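Local coordinates for phosphodiesterase (Salpingoeca rosetta, PDB 7D7P), which is an all-helical phosphodiesterase-family protein of the HD clan, modelled with zinc and magnesium ions, at residues A[72-77]-A[91-96]; A[87-92]-A[194-199]; A[155-160]-A[286-291]; A[163-168]-A[172-177]. One frame throughout, in Å; residues are numbered along the deposited sequence.

Contact 1. Residues A[72-77]-A[91-96]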
loop_
_atom_site.group_PDB
_atom_site.type_symbol
_atom_site.label_atom_id
_atom_site.label_comp_id
_atom_site.label_asym_id
_atom_site.label_seq_id
_atom_site.Cartn_x
_atom_site.Cartn_y
_atom_site.Cartn_z
ATOM N N ARG A 72 -27.605 11.697 -24.952
ATOM C CA ARG A 72 -27.614 10.274 -25.277
ATOM C C ARG A 72 -27.755 9.416 -24.026
ATOM O O ARG A 72 -28.410 8.368 -24.062
ATOM C CB ARG A 72 -26.344 9.896 -26.039
ATOM C CG ARG A 72 -26.428 10.122 -27.534
ATOM C CD ARG A 72 -25.242 9.492 -28.254
ATOM N NE ARG A 72 -25.266 8.031 -28.209
ATOM C CZ ARG A 72 -24.314 7.253 -28.716
ATOM N NH1 ARG A 72 -23.253 7.792 -29.303
ATOM N NH2 ARG A 72 -24.417 5.934 -28.634
ATOM N N VAL A 73 -27.137 9.831 -22.917
ATOM C CA VAL A 73 -27.287 9.088 -21.668
ATOM C C VAL A 73 -28.751 9.059 -21.247
ATOM O O VAL A 73 -29.300 8.000 -20.916
ATOM C CB VAL A 73 -26.396 9.691 -20.567
ATOM C CG1 VAL A 73 -26.763 9.099 -19.211
ATOM C CG2 VAL A 73 -24.926 9.452 -20.875
ATOM N N PHE A 74 -29.406 10.225 -21.262
ATOM C CA PHE A 74 -30.825 10.293 -20.923
ATOM C C PHE A 74 -31.672 9.493 -21.907
ATOM O O PHE A 74 -32.618 8.803 -21.508
ATOM C CB PHE A 74 -31.289 11.752 -20.898
ATOM C CG PHE A 74 -30.979 12.473 -19.616
ATOM C CD1 PHE A 74 -29.684 12.869 -19.324
ATOM C CD2 PHE A 74 -31.987 12.769 -18.714
ATOM C CE1 PHE A 74 -29.398 13.542 -18.152
ATOM C CE2 PHE A 74 -31.710 13.437 -17.540
ATOM C CZ PHE A 74 -30.412 13.825 -17.257
ATOM N N GLN A 75 -31.352 9.577 -23.201
ATOM C CA GLN A 75 -32.163 8.902 -24.209
ATOM C C GLN A 75 -32.009 7.387 -24.124
ATOM O O GLN A 75 -33.004 6.654 -24.105
ATOM C CB GLN A 75 -31.789 9.402 -25.605
ATOM N N GLU A 76 -30.767 6.899 -24.063
ATOM C CA GLU A 76 -30.545 5.458 -24.132
ATOM C C GLU A 76 -30.973 4.744 -22.854
ATOM O O GLU A 76 -31.314 3.557 -22.899
ATOM C CB GLU A 76 -29.078 5.171 -24.452
ATOM C CG GLU A 76 -28.672 5.659 -25.839
ATOM C CD GLU A 76 -27.360 5.072 -26.317
ATOM O OE1 GLU A 76 -26.870 5.511 -27.377
ATOM O OE2 GLU A 76 -26.819 4.175 -25.635
ATOM N N LEU A 77 -30.970 5.437 -21.715
ATOM C CA LEU A 77 -31.475 4.861 -20.474
ATOM C C LEU A 77 -32.993 4.931 -20.363
ATOM O O LEU A 77 -33.542 4.488 -19.348
ATOM C CB LEU A 77 -30.839 5.556 -19.267
ATOM C CG LEU A 77 -29.358 5.244 -19.050
ATOM C CD1 LEU A 77 -28.785 6.085 -17.920
ATOM C CD2 LEU A 77 -29.168 3.757 -18.774
ATOM N N ARG A 91 -32.580 20.251 -22.802
ATOM C CA ARG A 91 -31.445 20.965 -23.380
ATOM C C ARG A 91 -31.251 22.327 -22.722
ATOM O O ARG A 91 -30.113 22.778 -22.547
ATOM C CB ARG A 91 -31.632 21.112 -24.889
ATOM C CG ARG A 91 -31.601 19.784 -25.626
ATOM C CD ARG A 91 -31.818 19.956 -27.120
ATOM N NE ARG A 91 -31.722 18.682 -27.827
ATOM C CZ ARG A 91 -30.576 18.128 -28.211
ATOM N NH1 ARG A 91 -29.426 18.736 -27.957
ATOM N NH2 ARG A 91 -30.582 16.964 -28.845
ATOM N N LYS A 92 -32.348 22.996 -22.357
ATOM C CA LYS A 92 -32.232 24.265 -21.643
ATOM C C LYS A 92 -31.657 24.055 -20.246
ATOM O O LYS A 92 -30.832 24.850 -19.782
ATOM C CB LYS A 92 -33.598 24.950 -21.570
ATOM C CG LYS A 92 -33.570 26.339 -20.949
ATOM C CD LYS A 92 -32.673 27.285 -21.736
ATOM C CE LYS A 92 -33.179 27.478 -23.159
ATOM N NZ LYS A 92 -32.223 28.262 -23.992
ATOM N N TRP A 93 -32.080 22.988 -19.567
ATOM C CA TRP A 93 -31.497 22.649 -18.272
ATOM C C TRP A 93 -30.009 22.339 -18.403
ATOM O O TRP A 93 -29.195 22.816 -17.602
ATOM C CB TRP A 93 -32.254 21.468 -17.661
ATOM C CG TRP A 93 -31.603 20.865 -16.454
ATOM C CD1 TRP A 93 -31.629 21.350 -15.178
ATOM C CD2 TRP A 93 -30.843 19.650 -16.405
ATOM N NE1 TRP A 93 -30.927 20.517 -14.340
ATOM C CE2 TRP A 93 -30.434 19.468 -15.069
ATOM C CE3 TRP A 93 -30.465 18.704 -17.363
ATOM C CZ2 TRP A 93 -29.666 18.375 -14.666
ATOM C CZ3 TRP A 93 -29.701 17.619 -16.961
ATOM C CH2 TRP A 93 -29.312 17.464 -15.624
ATOM N N LEU A 94 -29.635 21.556 -19.418
ATOM C CA LEU A 94 -28.225 21.260 -19.659
ATOM C C LEU A 94 -27.413 22.536 -19.836
ATOM O O LEU A 94 -26.321 22.671 -19.271
ATOM C CB LEU A 94 -28.080 20.365 -20.890
ATOM C CG LEU A 94 -28.419 18.888 -20.710
ATOM C CD1 LEU A 94 -28.316 18.146 -22.036
ATOM C CD2 LEU A 94 -27.496 18.275 -19.682
ATOM N N GLN A 95 -27.930 23.483 -20.620
ATOM C CA GLN A 95 -27.236 24.752 -20.813
ATOM C C GLN A 95 -27.090 25.510 -19.500
ATOM O O GLN A 95 -26.011 26.030 -19.192
ATOM C CB GLN A 95 -27.985 25.599 -21.842
ATOM C CG GLN A 95 -27.382 26.973 -22.080
ATOM C CD GLN A 95 -28.171 27.785 -23.090
ATOM O OE1 GLN A 95 -29.403 27.784 -23.081
ATOM N NE2 GLN A 95 -27.463 28.473 -23.979
ATOM N N LYS A 96 -28.165 25.582 -18.710
ATOM C CA LYS A 96 -28.094 26.301 -17.442
ATOM C C LYS A 96 -27.138 25.623 -16.466
ATOM O O LYS A 96 -26.467 26.308 -15.687
ATOM C CB LYS A 96 -29.487 26.425 -16.825
ATOM C CG LYS A 96 -29.532 27.268 -15.560
ATOM C CD LYS A 96 -29.136 28.713 -15.831
ATOM C CE LYS A 96 -29.327 29.581 -14.594
ATOM N NZ LYS A 96 -29.245 31.036 -14.911
#
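E76 OE1 is gripped by two nitrogens of R72, one turn earlier on helix 63-76, the same helix whose F74 reaches across to W93 of helix 87-99. The guanidinium group comes side-on, and NE and NH2 both turn a hydrogen to this one oxygen, in a salt bridge: R72 NH2 to E76 OE1 measures 2.8 Å and arrives on the syn side of the carboxylate, whereas R72 NE to E76 OE1, at 3.1 Å, comes from well above its plane. The oxygen nevertheless lies in the guanidinium plane, so the arginine is well oriented and the carboxylate is tilted. S49 and S50 extend this polar face, bonding to E76 OE2 and R72 NH2.

The helices themselves meet through two buried aromatics. F74 CZ approaches the benzene side of the indole, 3.9 Å from W93 CZ3 and 4.1 Å from W93 CH2. The planes stand 66° apart, an oblique pairing. A chi1 of 169° turns the indole of W93 away from the backbone N and toward helix 63-76, and L140 and L144 of helix 133-145 lie against F74 and W93 respectively. On the outer side of helix 87-99, K92 NZ bonds Q95 OE1 at 3.0 Å within the carbonyl plane. The helices are thus joined by an apolar aromatic touch, while the salt bridge of R72 and E76 lies within helix 63-76 and does not cross to helix 87-99.

Contact 2. Residues A[87-92]-A[194-199]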
loop_
_atom_site.group_PDB
_atom_site.type_symbol
_atom_site.label_atom_id
_atom_site.label_comp_id
_atom_site.label_asym_id
_atom_site.label_seq_id
_atom_site.Cartn_x
_atom_site.Cartn_y
_atom_site.Cartn_z
ATOM N N GLU A 87 -37.793 17.601 -24.371
ATOM C CA GLU A 87 -36.391 17.662 -24.763
ATOM C C GLU A 87 -35.889 19.091 -24.926
ATOM O O GLU A 87 -34.676 19.317 -24.864
ATOM C CB GLU A 87 -36.172 16.871 -26.053
ATOM C CG GLU A 87 -36.094 15.372 -25.823
ATOM C CD GLU A 87 -36.151 14.575 -27.108
ATOM O OE1 GLU A 87 -35.134 14.540 -27.832
ATOM O OE2 GLU A 87 -37.215 13.984 -27.393
ATOM N N LYS A 88 -36.786 20.057 -25.132
ATOM C CA LYS A 88 -36.369 21.454 -25.118
ATOM C C LYS A 88 -36.034 21.919 -23.706
ATOM O O LYS A 88 -35.127 22.739 -23.523
ATOM C CB LYS A 88 -37.456 22.337 -25.731
ATOM C CG LYS A 88 -37.800 21.976 -27.167
ATOM C CD LYS A 88 -38.627 23.063 -27.838
ATOM C CE LYS A 88 -39.885 23.369 -27.046
ATOM N NZ LYS A 88 -40.755 22.170 -26.896
ATOM N N LYS A 89 -36.742 21.405 -22.698
ATOM C CA LYS A 89 -36.396 21.736 -21.320
ATOM C C LYS A 89 -35.136 21.003 -20.877
ATOM O O LYS A 89 -34.323 21.555 -20.128
ATOM C CB LYS A 89 -37.564 21.414 -20.389
ATOM C CG LYS A 89 -38.818 22.209 -20.696
ATOM C CD LYS A 89 -39.852 22.064 -19.597
ATOM C CE LYS A 89 -41.086 22.901 -19.900
ATOM N NZ LYS A 89 -42.010 22.972 -18.734
ATOM N N LEU A 90 -34.958 19.758 -21.329
ATOM C CA LEU A 90 -33.731 19.032 -21.022
ATOM C C LEU A 90 -32.508 19.766 -21.559
ATOM O O LEU A 90 -31.504 19.916 -20.853
ATOM C CB LEU A 90 -33.803 17.615 -21.592
ATOM C CG LEU A 90 -32.535 16.767 -21.428
ATOM C CD1 LEU A 90 -32.296 16.419 -19.967
ATOM C CD2 LEU A 90 -32.603 15.508 -22.280
ATOM N N ARG A 91 -32.580 20.251 -22.802
ATOM C CA ARG A 91 -31.445 20.965 -23.380
ATOM C C ARG A 91 -31.251 22.327 -22.722
ATOM O O ARG A 91 -30.113 22.778 -22.547
ATOM C CB ARG A 91 -31.632 21.112 -24.889
ATOM C CG ARG A 91 -31.601 19.784 -25.626
ATOM C CD ARG A 91 -31.818 19.956 -27.120
ATOM N NE ARG A 91 -31.722 18.682 -27.827
ATOM C CZ ARG A 91 -30.576 18.128 -28.211
ATOM N NH1 ARG A 91 -29.426 18.736 -27.957
ATOM N NH2 ARG A 91 -30.582 16.964 -28.845
ATOM N N LYS A 92 -32.348 22.996 -22.357
ATOM C CA LYS A 92 -32.232 24.265 -21.643
ATOM C C LYS A 92 -31.657 24.055 -20.246
ATOM O O LYS A 92 -30.832 24.850 -19.782
ATOM C CB LYS A 92 -33.598 24.950 -21.570
ATOM C CG LYS A 92 -33.570 26.339 -20.949
ATOM C CD LYS A 92 -32.673 27.285 -21.736
ATOM C CE LYS A 92 -33.179 27.478 -23.159
ATOM N NZ LYS A 92 -32.223 28.262 -23.992
ATOM N N VAL A 194 -37.070 19.670 -15.764
ATOM C CA VAL A 194 -37.073 18.353 -16.395
ATOM C C VAL A 194 -37.837 17.317 -15.588
ATOM O O VAL A 194 -38.130 16.234 -16.111
ATOM C CB VAL A 194 -35.622 17.888 -16.627
ATOM C CG1 VAL A 194 -35.064 17.208 -15.384
ATOM C CG2 VAL A 194 -35.534 16.974 -17.829
ATOM N N VAL A 195 -38.181 17.617 -14.338
ATOM C CA VAL A 195 -38.931 16.703 -13.489
ATOM C C VAL A 195 -40.370 17.181 -13.294
ATOM O O VAL A 195 -41.028 16.795 -12.330
ATOM C CB VAL A 195 -38.225 16.492 -12.140
ATOM C CG1 VAL A 195 -36.849 15.875 -12.353
ATOM C CG2 VAL A 195 -38.115 17.809 -11.375
ATOM N N GLU A 196 -40.874 18.010 -14.213
ATOM C CA GLU A 196 -42.202 18.594 -14.059
ATOM C C GLU A 196 -43.314 17.550 -14.050
ATOM O O GLU A 196 -44.386 17.814 -13.497
ATOM C CB GLU A 196 -42.457 19.608 -15.176
ATOM C CG GLU A 196 -42.435 19.002 -16.573
ATOM C CD GLU A 196 -42.568 20.039 -17.669
ATOM O OE1 GLU A 196 -42.945 21.189 -17.361
ATOM O OE2 GLU A 196 -42.295 19.702 -18.841
ATOM N N ASN A 197 -43.092 16.375 -14.639
ATOM C CA ASN A 197 -44.144 15.374 -14.756
ATOM C C ASN A 197 -44.142 14.353 -13.626
ATOM O O ASN A 197 -44.982 13.446 -13.633
ATOM C CB ASN A 197 -44.039 14.651 -16.102
ATOM C CG ASN A 197 -44.357 15.555 -17.274
ATOM O OD1 ASN A 197 -45.185 16.461 -17.164
ATOM N ND2 ASN A 197 -43.695 15.320 -18.402
ATOM N N LEU A 198 -43.232 14.469 -12.663
ATOM C CA LEU A 198 -43.236 13.579 -11.511
ATOM C C LEU A 198 -44.325 13.990 -10.529
ATOM O O LEU A 198 -44.620 15.177 -10.361
ATOM C CB LEU A 198 -41.875 13.595 -10.807
ATOM C CG LEU A 198 -40.739 12.735 -11.368
ATOM C CD1 LEU A 198 -40.274 13.241 -12.726
ATOM C CD2 LEU A 198 -39.574 12.694 -10.389
ATOM N N ASP A 199 -44.922 12.999 -9.872
ATOM C CA ASP A 199 -45.933 13.283 -8.860
ATOM C C ASP A 199 -45.243 13.578 -7.528
ATOM O O ASP A 199 -44.014 13.637 -7.436
ATOM C CB ASP A 199 -46.947 12.140 -8.765
ATOM C CG ASP A 199 -46.314 10.803 -8.406
ATOM O OD1 ASP A 199 -45.542 10.733 -7.428
ATOM O OD2 ASP A 199 -46.618 9.806 -9.094
#
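K89 and E196 meet side chain to side chain, nearly perpendicular to one another, reaching out from helix 87-99 and from the loop that precedes helix 200-215. The lysine has its CG anti to the carbonyl carbon (chi1 -62°) and is stretched out beyond it, which carries the ammonium group all the way to the carboxylate. E196 answers from a less common conformation: its CG stands between the backbone N and the carbonyl carbon (chi1 62°), and the remainder of the chain is extended. The pair forms a salt bridge, but the modelled 2.4 Å between K89 NZ and E196 OE1 is too short to be taken literally, and its exact geometry is doubtful. The aliphatic part of the lysine also runs close to the acid, with K89 CD 3.5 Å from E196 OE2.

Next to the salt bridge lies an apolar contact. L90 CD1 touches V194 CG2 at 3.9 Å, the valine methyl that points away from the backbone N, while L90 CB stays a little farther from the same methyl. A type I turn from V195 to L198 follows V194, closed by a bond from L198 N to V195 O, and brings E196 round to the lysine.

The loop is backed by helix 133-145, whose I141 meets V194, and by L187 of helix 174-187; F74 of helix 63-76 also packs against L90.

Contact 3. Residues A[155-160]-A[286-291]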
loop_
_atom_site.group_PDB
_atom_site.type_symbol
_atom_site.label_atom_id
_atom_site.label_comp_id
_atom_site.label_asym_id
_atom_site.label_seq_id
_atom_site.Cartn_x
_atom_site.Cartn_y
_atom_site.Cartn_z
ATOM N N ASN A 155 -13.292 22.555 1.155
ATOM C CA ASN A 155 -14.120 22.894 2.309
ATOM C C ASN A 155 -13.289 23.492 3.435
ATOM O O ASN A 155 -13.758 24.383 4.156
ATOM C CB ASN A 155 -14.860 21.654 2.810
ATOM C CG ASN A 155 -16.152 21.403 2.060
ATOM O OD1 ASN A 155 -16.800 22.336 1.589
ATOM N ND2 ASN A 155 -16.549 20.138 1.973
ATOM N N ALA A 156 -12.059 23.003 3.613
ATOM C CA ALA A 156 -11.194 23.526 4.666
ATOM C C ALA A 156 -10.912 25.009 4.465
ATOM O O ALA A 156 -10.818 25.767 5.437
ATOM C CB ALA A 156 -9.889 22.731 4.715
ATOM N N PHE A 157 -10.782 25.444 3.208
ATOM C CA PHE A 157 -10.577 26.864 2.943
ATOM C C PHE A 157 -11.767 27.687 3.420
ATOM O O PHE A 157 -11.597 28.737 4.051
ATOM C CB PHE A 157 -10.331 27.105 1.452
ATOM C CG PHE A 157 -10.305 28.561 1.082
ATOM C CD1 PHE A 157 -9.131 29.290 1.181
ATOM C CD2 PHE A 157 -11.455 29.208 0.663
ATOM C CE1 PHE A 157 -9.106 30.632 0.857
ATOM C CE2 PHE A 157 -11.437 30.548 0.341
ATOM C CZ PHE A 157 -10.262 31.261 0.437
ATOM N N HIS A 158 -12.984 27.233 3.110
ATOM C CA HIS A 158 -14.171 27.977 3.516
ATOM C C HIS A 158 -14.277 28.063 5.031
ATOM O O HIS A 158 -14.564 29.132 5.581
ATOM C CB HIS A 158 -15.424 27.333 2.922
ATOM C CG HIS A 158 -15.614 27.630 1.469
ATOM N ND1 HIS A 158 -16.186 28.801 1.019
ATOM C CD2 HIS A 158 -15.293 26.920 0.363
ATOM C CE1 HIS A 158 -16.216 28.795 -0.300
ATOM N NE2 HIS A 158 -15.680 27.663 -0.723
ATOM N N ILE A 159 -14.039 26.947 5.724
ATOM C CA ILE A 159 -14.133 26.941 7.181
ATOM C C ILE A 159 -13.042 27.812 7.796
ATOM O O ILE A 159 -13.309 28.610 8.703
ATOM C CB ILE A 159 -14.075 25.494 7.705
ATOM C CG1 ILE A 159 -15.259 24.689 7.163
ATOM C CG2 ILE A 159 -14.067 25.472 9.227
ATOM C CD1 ILE A 159 -15.208 23.215 7.507
ATOM N N ASN A 160 -11.803 27.685 7.309
ATOM C CA ASN A 160 -10.699 28.452 7.884
ATOM C C ASN A 160 -10.836 29.940 7.588
ATOM O O ASN A 160 -10.509 30.779 8.436
ATOM C CB ASN A 160 -9.359 27.925 7.365
ATOM C CG ASN A 160 -8.999 26.568 7.941
ATOM O OD1 ASN A 160 -9.596 26.117 8.917
ATOM N ND2 ASN A 160 -8.015 25.911 7.337
ATOM N N VAL A 286 -3.252 27.197 -2.062
ATOM C CA VAL A 286 -2.152 27.510 -1.150
ATOM C C VAL A 286 -1.674 28.941 -1.364
ATOM O O VAL A 286 -1.361 29.660 -0.408
ATOM C CB VAL A 286 -1.009 26.492 -1.332
ATOM C CG1 VAL A 286 0.307 27.041 -0.790
ATOM C CG2 VAL A 286 -1.359 25.184 -0.653
ATOM N N GLU A 287 -1.619 29.377 -2.624
ATOM C CA GLU A 287 -1.237 30.754 -2.921
ATOM C C GLU A 287 -2.261 31.739 -2.370
ATOM O O GLU A 287 -1.895 32.790 -1.830
ATOM C CB GLU A 287 -1.061 30.917 -4.432
ATOM C CG GLU A 287 -1.386 32.292 -4.988
ATOM C CD GLU A 287 -1.320 32.325 -6.507
ATOM O OE1 GLU A 287 -0.389 31.715 -7.078
ATOM O OE2 GLU A 287 -2.202 32.953 -7.130
ATOM N N LEU A 288 -3.551 31.411 -2.480
ATOM C CA LEU A 288 -4.583 32.273 -1.911
ATOM C C LEU A 288 -4.575 32.229 -0.389
ATOM O O LEU A 288 -4.846 33.247 0.259
ATOM C CB LEU A 288 -5.961 31.873 -2.444
ATOM C CG LEU A 288 -7.159 32.698 -1.960
ATOM C CD1 LEU A 288 -7.002 34.156 -2.360
ATOM C CD2 LEU A 288 -8.463 32.135 -2.503
ATOM N N GLU A 289 -4.263 31.070 0.200
ATOM C CA GLU A 289 -4.276 30.954 1.654
ATOM C C GLU A 289 -3.127 31.734 2.284
ATOM O O GLU A 289 -3.275 32.298 3.374
ATOM C CB GLU A 289 -4.224 29.481 2.064
ATOM C CG GLU A 289 -5.570 28.768 1.966
ATOM C CD GLU A 289 -5.455 27.251 2.040
ATOM O OE1 GLU A 289 -4.338 26.719 1.866
ATOM O OE2 GLU A 289 -6.488 26.590 2.270
ATOM N N ALA A 290 -1.974 31.778 1.612
ATOM C CA ALA A 290 -0.855 32.565 2.120
ATOM C C ALA A 290 -1.160 34.058 2.065
ATOM O O ALA A 290 -0.825 34.800 2.993
ATOM C CB ALA A 290 0.416 32.243 1.333
ATOM N N LYS A 291 -1.810 34.512 0.990
ATOM C CA LYS A 291 -2.194 35.914 0.880
ATOM C C LYS A 291 -3.245 36.310 1.908
ATOM O O LYS A 291 -3.361 37.498 2.231
ATOM C CB LYS A 291 -2.715 36.208 -0.528
HETATM O O HOH W 1 -6.923 27.141 4.962
#
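F157 of helix 155-161 packs against L288 and E289 near the C-terminal end of helix 268-291, a helix-to-helix contact within the all-helical phosphodiesterase fold. Its side chain repays being followed outward. CB lies 4.0 Å from E289 OE2, and from there a chi1 of 172°, placing CG trans to the main-chain nitrogen, sends the ring toward the other helix. At CD1 the ring meets the aliphatic part of the glutamate: E289 CG sits 3.7 Å from F157 CD1, at the ring edge and close to its plane. Ring and carboxylate planes are only 25° apart, and the two side chains run antiparallel alongside each other.

Farther out the partner changes. F157 CE1 lies 3.7 Å from L288 CD2, and at the tip F157 CZ comes to 3.6 Å from the same methyl. Here L288 comes in crosswise, and the approach to the ring is oblique. L294, in the loop after helix 268-291, also touches the phenylalanine.

The acid end of E289 is buried and well supplied: its OE2 bonds Q285 NE2 and its OE1 bonds S296 OG. These bonds hold the carboxylate in place while CG of the same side chain lies against the ring. A water then spans the helices beside the ring, accepting from N160 ND2 at 2.9 Å and giving a weak bond to E289 OE2 at 2.8 Å.

Contact 4. Residues A[163-168]-A[172-177]. With PEG (di(hydroxyethyl)ether), chain C.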
loop_
_atom_site.group_PDB
_atom_site.type_symbol
_atom_site.label_atom_id
_atom_site.label_comp_id
_atom_site.label_asym_id
_atom_site.label_seq_id
_atom_site.Cartn_x
_atom_site.Cartn_y
_atom_site.Cartn_z
ATOM N N SER A 163 -15.735 31.903 5.323
ATOM C CA SER A 163 -16.383 32.439 4.140
ATOM C C SER A 163 -17.888 32.562 4.367
ATOM O O SER A 163 -18.459 31.999 5.307
ATOM C CB SER A 163 -16.111 31.545 2.931
ATOM O OG SER A 163 -16.852 30.339 3.025
ATOM N N GLU A 164 -18.534 33.317 3.476
ATOM C CA GLU A 164 -19.982 33.464 3.552
ATOM C C GLU A 164 -20.677 32.116 3.412
ATOM O O GLU A 164 -21.676 31.850 4.092
ATOM C CB GLU A 164 -20.466 34.444 2.482
ATOM C CG GLU A 164 -21.978 34.628 2.429
ATOM C CD GLU A 164 -22.561 35.129 3.739
ATOM O OE1 GLU A 164 -21.870 35.881 4.457
ATOM O OE2 GLU A 164 -23.719 34.772 4.045
ATOM N N LEU A 165 -20.153 31.242 2.549
ATOM C CA LEU A 165 -20.728 29.907 2.418
ATOM C C LEU A 165 -20.555 29.106 3.705
ATOM O O LEU A 165 -21.470 28.384 4.121
ATOM C CB LEU A 165 -20.091 29.178 1.236
ATOM C CG LEU A 165 -21.022 28.408 0.299
ATOM C CD1 LEU A 165 -22.277 29.215 -0.018
ATOM C CD2 LEU A 165 -20.290 28.036 -0.980
ATOM N N ALA A 166 -19.391 29.224 4.350
ATOM C CA ALA A 166 -19.182 28.551 5.628
ATOM C C ALA A 166 -20.127 29.080 6.700
ATOM O O ALA A 166 -20.557 28.321 7.575
ATOM C CB ALA A 166 -17.729 28.711 6.078
ATOM N N LEU A 167 -20.457 30.371 6.651
ATOM C CA LEU A 167 -21.399 30.934 7.614
ATOM C C LEU A 167 -22.822 30.467 7.333
ATOM O O LEU A 167 -23.606 30.252 8.264
ATOM C CB LEU A 167 -21.321 32.459 7.593
ATOM C CG LEU A 167 -20.001 33.058 8.080
ATOM C CD1 LEU A 167 -20.101 34.573 8.171
ATOM C CD2 LEU A 167 -19.602 32.459 9.423
ATOM N N VAL A 168 -23.172 30.303 6.056
ATOM C CA VAL A 168 -24.513 29.839 5.709
ATOM C C VAL A 168 -24.740 28.428 6.235
ATOM O O VAL A 168 -25.800 28.118 6.791
ATOM C CB VAL A 168 -24.730 29.914 4.186
ATOM C CG1 VAL A 168 -25.969 29.117 3.775
ATOM C CG2 VAL A 168 -24.850 31.362 3.735
ATOM N N GLN A 172 -20.777 22.653 7.934
ATOM C CA GLN A 172 -21.187 21.285 7.629
ATOM C C GLN A 172 -21.282 21.112 6.117
ATOM O O GLN A 172 -22.122 21.747 5.473
ATOM C CB GLN A 172 -22.525 20.970 8.295
ATOM C CG GLN A 172 -22.607 21.393 9.754
ATOM C CD GLN A 172 -21.619 20.650 10.631
ATOM O OE1 GLN A 172 -21.550 19.422 10.601
ATOM N NE2 GLN A 172 -20.844 21.394 11.415
ATOM N N SER A 173 -20.431 20.244 5.565
ATOM C CA SER A 173 -20.381 19.925 4.134
ATOM C C SER A 173 -20.687 21.161 3.288
ATOM O O SER A 173 -21.639 21.198 2.511
ATOM C CB SER A 173 -21.336 18.781 3.786
ATOM O OG SER A 173 -20.934 17.554 4.377
ATOM N N VAL A 174 -19.854 22.188 3.474
ATOM C CA VAL A 174 -20.172 23.529 2.978
ATOM C C VAL A 174 -20.403 23.510 1.470
ATOM O O VAL A 174 -21.441 23.962 0.976
ATOM C CB VAL A 174 -19.057 24.520 3.360
ATOM C CG1 VAL A 174 -19.306 25.874 2.727
ATOM C CG2 VAL A 174 -18.952 24.647 4.880
ATOM N N LEU A 175 -19.429 22.991 0.720
ATOM C CA LEU A 175 -19.536 22.997 -0.737
ATOM C C LEU A 175 -20.657 22.090 -1.222
ATOM O O LEU A 175 -21.430 22.472 -2.108
ATOM C CB LEU A 175 -18.209 22.571 -1.361
ATOM C CG LEU A 175 -17.088 23.606 -1.360
ATOM C CD1 LEU A 175 -15.835 23.009 -1.965
ATOM C CD2 LEU A 175 -17.519 24.850 -2.114
ATOM N N GLU A 176 -20.752 20.881 -0.661
ATOM C CA GLU A 176 -21.749 19.919 -1.123
ATOM C C GLU A 176 -23.165 20.413 -0.853
ATOM O O GLU A 176 -24.065 20.218 -1.680
ATOM C CB GLU A 176 -21.510 18.561 -0.459
ATOM C CG GLU A 176 -20.204 17.881 -0.869
ATOM C CD GLU A 176 -18.972 18.523 -0.239
ATOM O OE1 GLU A 176 -19.101 19.156 0.832
ATOM O OE2 GLU A 176 -17.872 18.403 -0.822
ATOM N N ASN A 177 -23.387 21.049 0.300
ATOM C CA ASN A 177 -24.678 21.684 0.549
ATOM C C ASN A 177 -24.959 22.764 -0.485
ATOM O O ASN A 177 -26.095 22.913 -0.954
ATOM C CB ASN A 177 -24.710 22.274 1.959
ATOM C CG ASN A 177 -25.270 21.310 2.982
ATOM O OD1 ASN A 177 -26.359 20.765 2.804
ATOM N ND2 ASN A 177 -24.530 21.096 4.065
HETATM C C2 PEG C . -18.406 18.173 7.124
HETATM O O2 PEG C . -17.300 18.152 6.266
HETATM C C3 PEG C . -16.517 19.311 6.322
HETATM C C4 PEG C . -16.966 20.277 5.227
HETATM O O4 PEG C . -17.621 21.391 5.774
#
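V174 and L165 bring together two consecutive helices of the all-helical phosphodiesterase fold, 164-169 and 174-187, joined by a short loop, with V174 in the first turn of the second. One branch does most of the touching: V174 CG1, directed away from the main-chain nitrogen by a chi1 of 174°, lies 3.7 Å from L165 CB and 3.6 Å from L165 O, so it packs against backbone as well as side chain. The other branch, V174 CG2, lies 4.0 Å from A166 CA. L165 CD2 approaches L175 CD2 loosely, at 4.4 Å; the L175 side chain lies about 6 Å from a magnesium ion. A di(hydroxyethyl)ether molecule, probably from the crystallisation liquor, lies against V174; its O4 receives a weak bond from V174 N at 3.3 Å, and the molecule also bonds D171 O.

The next shell sets these helix starts. S163 is an N-cap whose OG accepts from A166 N at 3.1 Å, and H158 ND1 of helix 155-161 bonds the same oxygen. That helix also offers N155 OD1 to L175 N and N155 ND2 to E176 OE1, holding the start of helix 174-187. S173, with OG bonded to D218, precedes that helix without capping it through its side chain. N177 reaches back from the helix, its ND2 meeting Q172 O at 2.9 Å.

From the N terminus, contact 1 closes first, folding helix 63-76 against helix 87-99 across a short, largely helical connection. Contact 2 opens on that same second helix, sharing R91 and K92 with contact 1, and closes a much longer loop at 194-199. Within it the chain enters contact 3 at 155-160, which closes only at 286-291, so contacts 2 and 3 cross. Contact 4 is local, and its 163-177 span nests inside the loops of both. Contacts 3 and 4 adjoin, with centres about 14 Å apart, whereas contacts 1 and 2 form a separate neighbourhood, adjoining along helix 87-99. Helix 174-187 runs between these regions.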